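Local coordinates for cobalamin biosynthesis protein CobN (Mycobacterium tuberculosis, PDB 7C6O) that probably acts as the large, catalytic subunit of cobaltochelatase, the enzyme that inserts cobalt into the corrin ring during aerobic cobalamin biosynthesis, at residues L629-L633 / V685-L689; V845-P851 / F948-M954; V850-W856 / T893-A899. All coordinates share one frame; numbering follows the deposited sequence. Where two conformers were deposited one is given.

Contact 1. Residues L629-L633 / V685-L689; sequences LEQLL and VDGWL
Residues 629-633 and 685-689 are single turns of two long helices that run roughly antiparallel, their segment axes 11.2 Å apart at closest approach and 141° between their directions, with Glu630 facing Leu689 and Leu633 facing Asp686. No hydrogen bond crosses the gap, and the two turns are held together by branched side chains. Leu689 sends CD2 into the space between Glu630 and Leu633, 3.7 Å from Leu633 CD1, the two leucines sliding past each other in opposite directions. The same methyl lies against the backbone of the facing helix, 3.7 Å from Glu630 CA, and touches CB and CG of that glutamate, the two side chains crossing at about a right angle. One turn before Leu633, Leu629 extends CD2 between two partners: Val685 CG1 at 3.7 Å and Trp688 CZ3 at 3.9 Å. Its chi1 of 175° turns CG anti to the backbone N, and chi2 of 61° then sets CD2 at the edge of the indole, near the ring plane. Val685 CG1 also meets Leu633 CD1, at 4.1 Å, and thus bridges the two leucines one turn apart on helix 624-642. This is helix-to-helix packing in a mainly helical part of the chain, with no strand between the two segments; helix 647-660 covers Leu629 from another side, through Leu657. Polar groups flank the apolar seam. Asp686 OD1 passes 3.5 Å from Leu633 CD1 but has its salt bridge with Arg750, whose side chain also touches Leu633 and Leu689. Glu630 lends CB and CG to Leu689, and its chain, extended beyond CG, carries the carboxylate on to a salt bridge with Lys693 and a hydrogen bond with Thr622.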
loop_
_atom_site.group_PDB
_atom_site.type_symbol
_atom_site.label_atom_id
_atom_site.label_comp_id
_atom_site.label_asym_id
_atom_site.label_seq_id
_atom_site.Cartn_x
_atom_site.Cartn_y
_atom_site.Cartn_z
ATOM N N LEU A 629 19.943 21.825 30.693
ATOM C CA LEU A 629 18.642 22.310 31.147
ATOM C C LEU A 629 17.989 21.319 32.099
ATOM O O LEU A 629 17.394 21.713 33.109
ATOM C CB LEU A 629 17.735 22.578 29.945
ATOM C CG LEU A 629 16.296 22.990 30.256
ATOM C CD1 LEU A 629 16.267 24.285 31.053
ATOM C CD2 LEU A 629 15.503 23.130 28.968
ATOM N N GLU A 630 18.080 20.028 31.779
ATOM C CA GLU A 630 17.606 18.983 32.680
ATOM C C GLU A 630 18.194 19.149 34.076
ATOM O O GLU A 630 17.480 19.043 35.081
ATOM C CB GLU A 630 17.972 17.620 32.091
ATOM C CG GLU A 630 17.335 16.415 32.739
ATOM C CD GLU A 630 17.570 15.158 31.921
ATOM O OE1 GLU A 630 18.616 15.078 31.241
ATOM O OE2 GLU A 630 16.704 14.262 31.937
ATOM N N GLN A 631 19.495 19.435 34.156
ATOM C CA GLN A 631 20.145 19.604 35.452
ATOM C C GLN A 631 19.612 20.831 36.183
ATOM O O GLN A 631 19.396 20.792 37.401
ATOM C CB GLN A 631 21.658 19.704 35.263
ATOM C CG GLN A 631 22.264 18.547 34.480
ATOM C CD GLN A 631 23.695 18.812 34.043
ATOM O OE1 GLN A 631 24.290 19.831 34.400
ATOM N NE2 GLN A 631 24.253 17.893 33.262
ATOM N N LEU A 632 19.396 21.932 35.458
ATOM C CA LEU A 632 18.891 23.143 36.100
ATOM C C LEU A 632 17.448 22.968 36.562
ATOM O O LEU A 632 17.059 23.506 37.606
ATOM C CB LEU A 632 19.013 24.337 35.153
ATOM C CG LEU A 632 20.433 24.814 34.830
ATOM C CD1 LEU A 632 20.397 26.050 33.940
ATOM C CD2 LEU A 632 21.210 25.090 36.105
ATOM N N LEU A 633 16.639 22.224 35.798
ATOM C CA LEU A 633 15.264 21.961 36.219
ATOM C C LEU A 633 15.226 21.179 37.526
ATOM O O LEU A 633 14.424 21.485 38.417
ATOM C CB LEU A 633 14.506 21.199 35.129
ATOM C CG LEU A 633 14.229 21.932 33.816
ATOM C CD1 LEU A 633 13.399 21.062 32.887
ATOM C CD2 LEU A 633 13.541 23.261 34.075
ATOM N N VAL A 685 8.124 23.300 29.949
ATOM C CA VAL A 685 9.479 22.880 29.598
ATOM C C VAL A 685 9.719 21.442 30.040
ATOM O O VAL A 685 10.341 20.651 29.320
ATOM C CB VAL A 685 10.510 23.842 30.215
ATOM C CG1 VAL A 685 11.930 23.397 29.880
ATOM C CG2 VAL A 685 10.266 25.258 29.732
ATOM N N ASP A 686 9.230 21.087 31.234
ATOM C CA ASP A 686 9.341 19.719 31.736
ATOM C C ASP A 686 8.761 18.715 30.749
ATOM O O ASP A 686 9.394 17.703 30.427
ATOM C CB ASP A 686 8.620 19.597 33.081
ATOM C CG ASP A 686 9.564 19.646 34.261
ATOM O OD1 ASP A 686 10.719 19.191 34.124
ATOM O OD2 ASP A 686 9.141 20.130 35.334
ATOM N N GLY A 687 7.540 18.970 30.277
ATOM C CA GLY A 687 6.918 18.058 29.333
ATOM C C GLY A 687 7.649 18.007 28.005
ATOM O O GLY A 687 7.805 16.935 27.414
ATOM N N TRP A 688 8.110 19.164 27.522
ATOM C CA TRP A 688 8.840 19.208 26.258
ATOM C C TRP A 688 10.149 18.440 26.357
ATOM O O TRP A 688 10.462 17.607 25.498
ATOM C CB TRP A 688 9.096 20.660 25.851
ATOM C CG TRP A 688 10.130 20.810 24.771
ATOM C CD1 TRP A 688 9.975 20.529 23.444
ATOM C CD2 TRP A 688 11.475 21.285 24.925
ATOM N NE1 TRP A 688 11.141 20.794 22.764
ATOM C CE2 TRP A 688 12.076 21.260 23.650
ATOM C CE3 TRP A 688 12.228 21.727 26.018
ATOM C CZ2 TRP A 688 13.395 21.662 23.439
ATOM C CZ3 TRP A 688 13.538 22.125 25.806
ATOM C CH2 TRP A 688 14.107 22.091 24.526
ATOM N N LEU A 689 10.931 18.711 27.404
ATOM C CA LEU A 689 12.183 17.992 27.606
ATOM C C LEU A 689 11.943 16.493 27.726
ATOM O O LEU A 689 12.670 15.689 27.128
ATOM C CB LEU A 689 12.893 18.531 28.849
ATOM C CG LEU A 689 14.051 17.710 29.418
ATOM C CD1 LEU A 689 15.148 17.552 28.388
ATOM C CD2 LEU A 689 14.590 18.365 30.677
#

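Contact 2. Residues V845-P851 / F948-M954; sequences VDPKAVP and FPHVVTM
The His950 imidazole carries Lys848 CG over one face, 3.7 Å from the ring centroid and only 10° off the normal, a CH-pi contact, while a water sits at the edge beside each ring nitrogen. Water 1 joins ND1, at 2.7 Å, to Pro847 O, to which it donates; water 2 joins NE2 to Lys848 NZ, from which it accepts. Bends at chi3 and chi4 (67° and 64°) take the lysine chain along the same face, leaving NZ above the NE2/CD2 side of the ring, 4.1 Å from NE2. The two bridges probably restrict rotation of the imidazole. The Phe948 ring receives Val845 CG2 at its edge, near the plane, 3.9 Å from CE2; Pro847 CB and Val850 CG2 approach it obliquely. Val850 CG2 also meets Val951 CG2 at 3.7 Å, the side chains crossing at about a right angle. Farther along, Met954 SD lies 4.2 Å from Pro851 CD, and its CE 3.5 Å from Val850 O. The loop is shaped by a type I turn from Asp846 to Ala849, with an Asx turn in which Lys848 N meets Asp846 OD1 from above the carboxylate plane, and by a cis peptide before Pro851. Phe948 holds the N-cap position of helix 949-963, and the loop packs along that helix's first turns. Helix 305-313 borders Pro847, Lys848 and His950, helix 896-905 touches Pro851 and Val951 through Ile898, and Phe944 of helix 942-947 meets the Phe948 ring. Lys848 is also joined by backbone hydrogen bonding to Val918 of strand 918-923.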
loop_
_atom_site.group_PDB
_atom_site.type_symbol
_atom_site.label_atom_id
_atom_site.label_comp_id
_atom_site.label_asym_id
_atom_site.label_seq_id
_atom_site.Cartn_x
_atom_site.Cartn_y
_atom_site.Cartn_z
ATOM N N VAL A 845 -4.847 -4.872 4.728
ATOM C CA VAL A 845 -6.104 -4.808 5.459
ATOM C C VAL A 845 -7.263 -5.147 4.533
ATOM O O VAL A 845 -7.148 -5.104 3.306
ATOM C CB VAL A 845 -6.329 -3.414 6.090
ATOM C CG1 VAL A 845 -5.227 -3.094 7.089
ATOM C CG2 VAL A 845 -6.409 -2.341 5.009
ATOM N N ASP A 846 -8.385 -5.495 5.144
ATOM C CA ASP A 846 -9.655 -5.567 4.436
ATOM C C ASP A 846 -10.077 -4.142 4.118
ATOM O O ASP A 846 -10.407 -3.388 5.044
ATOM C CB ASP A 846 -10.707 -6.282 5.292
ATOM C CG ASP A 846 -12.077 -6.346 4.628
ATOM O OD1 ASP A 846 -12.235 -5.882 3.480
ATOM O OD2 ASP A 846 -13.012 -6.871 5.270
ATOM N N PRO A 847 -10.074 -3.722 2.850
ATOM C CA PRO A 847 -10.348 -2.310 2.538
ATOM C C PRO A 847 -11.787 -1.895 2.778
ATOM O O PRO A 847 -12.067 -0.689 2.770
ATOM C CB PRO A 847 -9.982 -2.208 1.054
ATOM C CG PRO A 847 -10.245 -3.587 0.525
ATOM C CD PRO A 847 -9.858 -4.530 1.636
ATOM N N LYS A 848 -12.703 -2.842 2.976
ATOM C CA LYS A 848 -14.084 -2.533 3.326
ATOM C C LYS A 848 -14.310 -2.477 4.830
ATOM O O LYS A 848 -15.446 -2.261 5.267
ATOM C CB LYS A 848 -15.028 -3.567 2.696
ATOM C CG LYS A 848 -15.021 -3.555 1.170
ATOM C CD LYS A 848 -15.667 -4.808 0.588
ATOM C CE LYS A 848 -17.156 -4.865 0.886
ATOM N NZ LYS A 848 -17.900 -3.748 0.240
ATOM N N ALA A 849 -13.257 -2.662 5.631
ATOM C CA ALA A 849 -13.360 -2.691 7.084
ATOM C C ALA A 849 -12.571 -1.559 7.732
ATOM O O ALA A 849 -12.104 -1.690 8.868
ATOM C CB ALA A 849 -12.899 -4.042 7.630
ATOM N N VAL A 850 -12.413 -0.443 7.024
ATOM C CA VAL A 850 -11.719 0.720 7.571
ATOM C C VAL A 850 -12.653 1.924 7.500
ATOM O O VAL A 850 -13.328 2.129 6.480
ATOM C CB VAL A 850 -10.385 0.979 6.846
ATOM C CG1 VAL A 850 -9.415 -0.168 7.090
ATOM C CG2 VAL A 850 -10.595 1.180 5.356
ATOM N N PRO A 851 -12.745 2.740 8.561
ATOM C CA PRO A 851 -11.995 2.581 9.811
ATOM C C PRO A 851 -12.525 1.468 10.710
ATOM O O PRO A 851 -13.733 1.224 10.756
ATOM C CB PRO A 851 -12.171 3.941 10.492
ATOM C CG PRO A 851 -13.496 4.419 10.004
ATOM C CD PRO A 851 -13.597 3.944 8.579
ATOM N N PHE A 948 -8.322 2.167 -1.747
ATOM C CA PHE A 948 -9.468 2.387 -0.864
ATOM C C PHE A 948 -10.588 3.116 -1.599
ATOM O O PHE A 948 -11.045 4.180 -1.170
ATOM C CB PHE A 948 -9.030 3.148 0.386
ATOM C CG PHE A 948 -8.065 2.381 1.244
ATOM C CD1 PHE A 948 -6.703 2.628 1.174
ATOM C CD2 PHE A 948 -8.517 1.386 2.097
ATOM C CE1 PHE A 948 -5.814 1.913 1.957
ATOM C CE2 PHE A 948 -7.631 0.666 2.882
ATOM C CZ PHE A 948 -6.276 0.929 2.812
ATOM N N PRO A 949 -11.078 2.553 -2.708
ATOM C CA PRO A 949 -12.161 3.235 -3.429
ATOM C C PRO A 949 -13.445 3.302 -2.624
ATOM O O PRO A 949 -14.182 4.289 -2.741
ATOM C CB PRO A 949 -12.321 2.390 -4.700
ATOM C CG PRO A 949 -11.921 1.017 -4.271
ATOM C CD PRO A 949 -10.807 1.214 -3.268
ATOM N N HIS A 950 -13.725 2.289 -1.796
ATOM C CA HIS A 950 -14.912 2.330 -0.946
ATOM C C HIS A 950 -14.849 3.489 0.039
ATOM O O HIS A 950 -15.884 4.067 0.385
ATOM C CB HIS A 950 -15.074 1.016 -0.175
ATOM C CG HIS A 950 -14.862 -0.215 -1.002
ATOM N ND1 HIS A 950 -13.610 -0.697 -1.313
ATOM C CD2 HIS A 950 -15.746 -1.076 -1.561
ATOM C CE1 HIS A 950 -13.729 -1.795 -2.037
ATOM N NE2 HIS A 950 -15.016 -2.048 -2.203
ATOM N N VAL A 951 -13.647 3.837 0.503
ATOM C CA VAL A 951 -13.498 4.923 1.466
ATOM C C VAL A 951 -13.675 6.278 0.793
ATOM O O VAL A 951 -14.278 7.191 1.367
ATOM C CB VAL A 951 -12.138 4.822 2.175
ATOM C CG1 VAL A 951 -11.962 5.984 3.128
ATOM C CG2 VAL A 951 -12.015 3.497 2.912
ATOM N N VAL A 952 -13.139 6.437 -0.422
ATOM C CA VAL A 952 -13.355 7.667 -1.183
ATOM C C VAL A 952 -14.847 7.943 -1.315
ATOM O O VAL A 952 -15.318 9.064 -1.084
ATOM C CB VAL A 952 -12.679 7.568 -2.563
ATOM C CG1 VAL A 952 -13.071 8.753 -3.437
ATOM C CG2 VAL A 952 -11.165 7.487 -2.411
ATOM N N THR A 953 -15.611 6.916 -1.687
ATOM C CA THR A 953 -17.060 7.062 -1.760
ATOM C C THR A 953 -17.656 7.318 -0.382
ATOM O O THR A 953 -18.578 8.129 -0.239
ATOM C CB THR A 953 -17.674 5.813 -2.389
ATOM O OG1 THR A 953 -17.051 5.557 -3.654
ATOM C CG2 THR A 953 -19.160 6.006 -2.602
ATOM N N MET A 954 -17.132 6.644 0.644
ATOM C CA MET A 954 -17.641 6.824 2.001
ATOM C C MET A 954 -17.472 8.265 2.471
ATOM O O MET A 954 -18.400 8.859 3.033
ATOM C CB MET A 954 -16.928 5.864 2.954
ATOM C CG MET A 954 -17.326 6.031 4.415
ATOM S SD MET A 954 -16.145 5.275 5.550
ATOM C CE MET A 954 -16.105 3.587 4.956
HETATM O O HOH W 1 -11.876 0.690 0.270
HETATM O O HOH W 2 -17.464 -3.976 -2.655
#

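Contact 3. Residues V850-W856 / T893-A899; sequences VPSRLAW and TAGDDIA
Ala855 CB is the bump that fits the bend at 893-896: it lies 3.2 Å from Ala894 O, with Asp896 OD1 at 3.4 Å and the backbone of Gly895 beside it. Gly895, with no side chain and a phi of 114°, brings its CA to 4.3 Å from Pro851 CA. Ala894 O points into segment 850-856, taking the N-H of Ser852 at 3.1 Å, nearly in line with its C=O, and a CA-H...O contact from Pro851. Two helix starts thus meet. Ser852 is an N-cap whose OG, at a chi1 of 70° between the backbone N and the carbonyl carbon, accepts from Ala855 N; Thr893 OG1 accepts from the N-H of Gly895 and Asp896, an ST turn and ST motif, and is hydrogen-bonded to Ser889 O. One turn on, Ala899 CB fills the hollow between Ala855 O, 3.4 Å away, and Trp856, whose CE3 is 3.7 Å from that methyl. Ile898 fits against the preceding loop, CG2 on Pro851 CD at 3.9 Å and CD1 near Val850 CG2. Asp896 OD2 is bound by Arg830 and Asn1100.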
loop_
_atom_site.group_PDB
_atom_site.type_symbol
_atom_site.label_atom_id
_atom_site.label_comp_id
_atom_site.label_asym_id
_atom_site.label_seq_id
_atom_site.Cartn_x
_atom_site.Cartn_y
_atom_site.Cartn_z
ATOM N N VAL A 850 -12.413 -0.443 7.024
ATOM C CA VAL A 850 -11.719 0.720 7.571
ATOM C C VAL A 850 -12.653 1.924 7.500
ATOM O O VAL A 850 -13.328 2.129 6.480
ATOM C CB VAL A 850 -10.385 0.979 6.846
ATOM C CG1 VAL A 850 -9.415 -0.168 7.090
ATOM C CG2 VAL A 850 -10.595 1.180 5.356
ATOM N N PRO A 851 -12.745 2.740 8.561
ATOM C CA PRO A 851 -11.995 2.581 9.811
ATOM C C PRO A 851 -12.525 1.468 10.710
ATOM O O PRO A 851 -13.733 1.224 10.756
ATOM C CB PRO A 851 -12.171 3.941 10.492
ATOM C CG PRO A 851 -13.496 4.419 10.004
ATOM C CD PRO A 851 -13.597 3.944 8.579
ATOM N N SER A 852 -11.614 0.795 11.408
ATOM C CA SER A 852 -12.014 -0.117 12.464
ATOM C C SER A 852 -12.556 0.675 13.652
ATOM O O SER A 852 -12.471 1.906 13.707
ATOM C CB SER A 852 -10.835 -0.985 12.905
ATOM O OG SER A 852 -9.869 -0.218 13.608
ATOM N N ARG A 853 -13.120 -0.050 14.618
ATOM C CA ARG A 853 -13.609 0.607 15.825
ATOM C C ARG A 853 -12.466 1.245 16.605
ATOM O O ARG A 853 -12.625 2.331 17.177
ATOM C CB ARG A 853 -14.376 -0.390 16.693
ATOM C CG ARG A 853 -15.676 -0.874 16.065
ATOM C CD ARG A 853 -16.437 -1.805 16.998
ATOM N NE ARG A 853 -17.720 -2.209 16.429
ATOM C CZ ARG A 853 -18.853 -1.530 16.585
ATOM N NH1 ARG A 853 -18.864 -0.410 17.295
ATOM N NH2 ARG A 853 -19.975 -1.972 16.033
ATOM N N LEU A 854 -11.299 0.592 16.637
ATOM C CA LEU A 854 -10.145 1.196 17.296
ATOM C C LEU A 854 -9.686 2.446 16.557
ATOM O O LEU A 854 -9.309 3.442 17.185
ATOM C CB LEU A 854 -8.999 0.190 17.402
ATOM C CG LEU A 854 -9.151 -0.929 18.431
ATOM C CD1 LEU A 854 -7.899 -1.796 18.453
ATOM C CD2 LEU A 854 -9.435 -0.347 19.808
ATOM N N ALA A 855 -9.700 2.409 15.221
ATOM C CA ALA A 855 -9.330 3.591 14.451
ATOM C C ALA A 855 -10.344 4.711 14.628
ATOM O O ALA A 855 -9.966 5.889 14.639
ATOM C CB ALA A 855 -9.185 3.230 12.971
ATOM N N TRP A 856 -11.627 4.367 14.769
ATOM C CA TRP A 856 -12.638 5.378 15.055
ATOM C C TRP A 856 -12.325 6.113 16.351
ATOM O O TRP A 856 -12.445 7.341 16.417
ATOM C CB TRP A 856 -14.024 4.735 15.117
ATOM C CG TRP A 856 -15.091 5.661 15.618
ATOM C CD1 TRP A 856 -15.809 5.537 16.772
ATOM C CD2 TRP A 856 -15.551 6.862 14.986
ATOM N NE1 TRP A 856 -16.692 6.584 16.895
ATOM C CE2 TRP A 856 -16.554 7.411 15.811
ATOM C CE3 TRP A 856 -15.212 7.525 13.802
ATOM C CZ2 TRP A 856 -17.222 8.589 15.490
ATOM C CZ3 TRP A 856 -15.877 8.695 13.484
ATOM C CH2 TRP A 856 -16.870 9.215 14.325
ATOM N N THR A 893 -2.803 1.913 10.486
ATOM C CA THR A 893 -3.656 2.247 11.617
ATOM C C THR A 893 -5.063 1.679 11.525
ATOM O O THR A 893 -5.828 1.825 12.489
ATOM C CB THR A 893 -3.775 3.770 11.763
ATOM O OG1 THR A 893 -4.521 4.288 10.656
ATOM C CG2 THR A 893 -2.399 4.421 11.784
ATOM N N ALA A 894 -5.427 1.057 10.405
ATOM C CA ALA A 894 -6.795 0.642 10.098
ATOM C C ALA A 894 -7.746 1.832 9.977
ATOM O O ALA A 894 -8.959 1.679 10.154
ATOM C CB ALA A 894 -7.327 -0.375 11.117
ATOM N N GLY A 895 -7.218 3.024 9.688
ATOM C CA GLY A 895 -8.049 4.122 9.225
ATOM C C GLY A 895 -8.197 5.338 10.123
ATOM O O GLY A 895 -9.262 5.963 10.128
ATOM N N ASP A 896 -7.142 5.706 10.859
ATOM C CA ASP A 896 -7.225 6.862 11.753
ATOM C C ASP A 896 -7.607 8.132 10.996
ATOM O O ASP A 896 -8.473 8.895 11.444
ATOM C CB ASP A 896 -5.898 7.071 12.482
ATOM C CG ASP A 896 -5.663 6.058 13.583
ATOM O OD1 ASP A 896 -6.445 5.092 13.692
ATOM O OD2 ASP A 896 -4.686 6.234 14.344
ATOM N N ASP A 897 -6.945 8.390 9.862
ATOM C CA ASP A 897 -7.237 9.585 9.067
ATOM C C ASP A 897 -8.704 9.633 8.665
ATOM O O ASP A 897 -9.350 10.685 8.739
ATOM C CB ASP A 897 -6.376 9.614 7.802
ATOM C CG ASP A 897 -4.910 9.872 8.075
ATOM O OD1 ASP A 897 -4.544 10.252 9.209
ATOM O OD2 ASP A 897 -4.120 9.692 7.121
ATOM N N ILE A 898 -9.228 8.503 8.191
ATOM C CA ILE A 898 -10.610 8.447 7.723
ATOM C C ILE A 898 -11.565 8.780 8.859
ATOM O O ILE A 898 -12.509 9.561 8.695
ATOM C CB ILE A 898 -10.911 7.061 7.127
ATOM C CG1 ILE A 898 -9.894 6.719 6.034
ATOM C CG2 ILE A 898 -12.339 7.009 6.603
ATOM C CD1 ILE A 898 -9.719 5.228 5.816
ATOM N N ALA A 899 -11.327 8.186 10.031
ATOM C CA ALA A 899 -12.175 8.451 11.187
ATOM C C ALA A 899 -12.116 9.917 11.596
ATOM O O ALA A 899 -13.123 10.487 12.031
ATOM C CB ALA A 899 -11.762 7.551 12.350
#

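Overall arrangement
Contacts 2 and 3 form one continuous region near the geometric centre of the chain, their centres about 10 Å apart; the centre of contact 1 lies about 40 Å from that of the chain, in an outlying helical part that touches neither. All three are nonetheless largely buried. Val850 and Pro851 belong to both 845-851 and 850-856, placing this loop between helices 949-963 and 896-905, which themselves meet where Val951 CG1 lies 3.6 Å from Ile898 CD1. The chemistry differs accordingly: contact 1 joins mid-helix turns by aliphatic packing edged with charges, contact 2 adds water bridges and a CH-pi contact on a histidine ring, and contact 3 uses small residues and a direct backbone hydrogen bond.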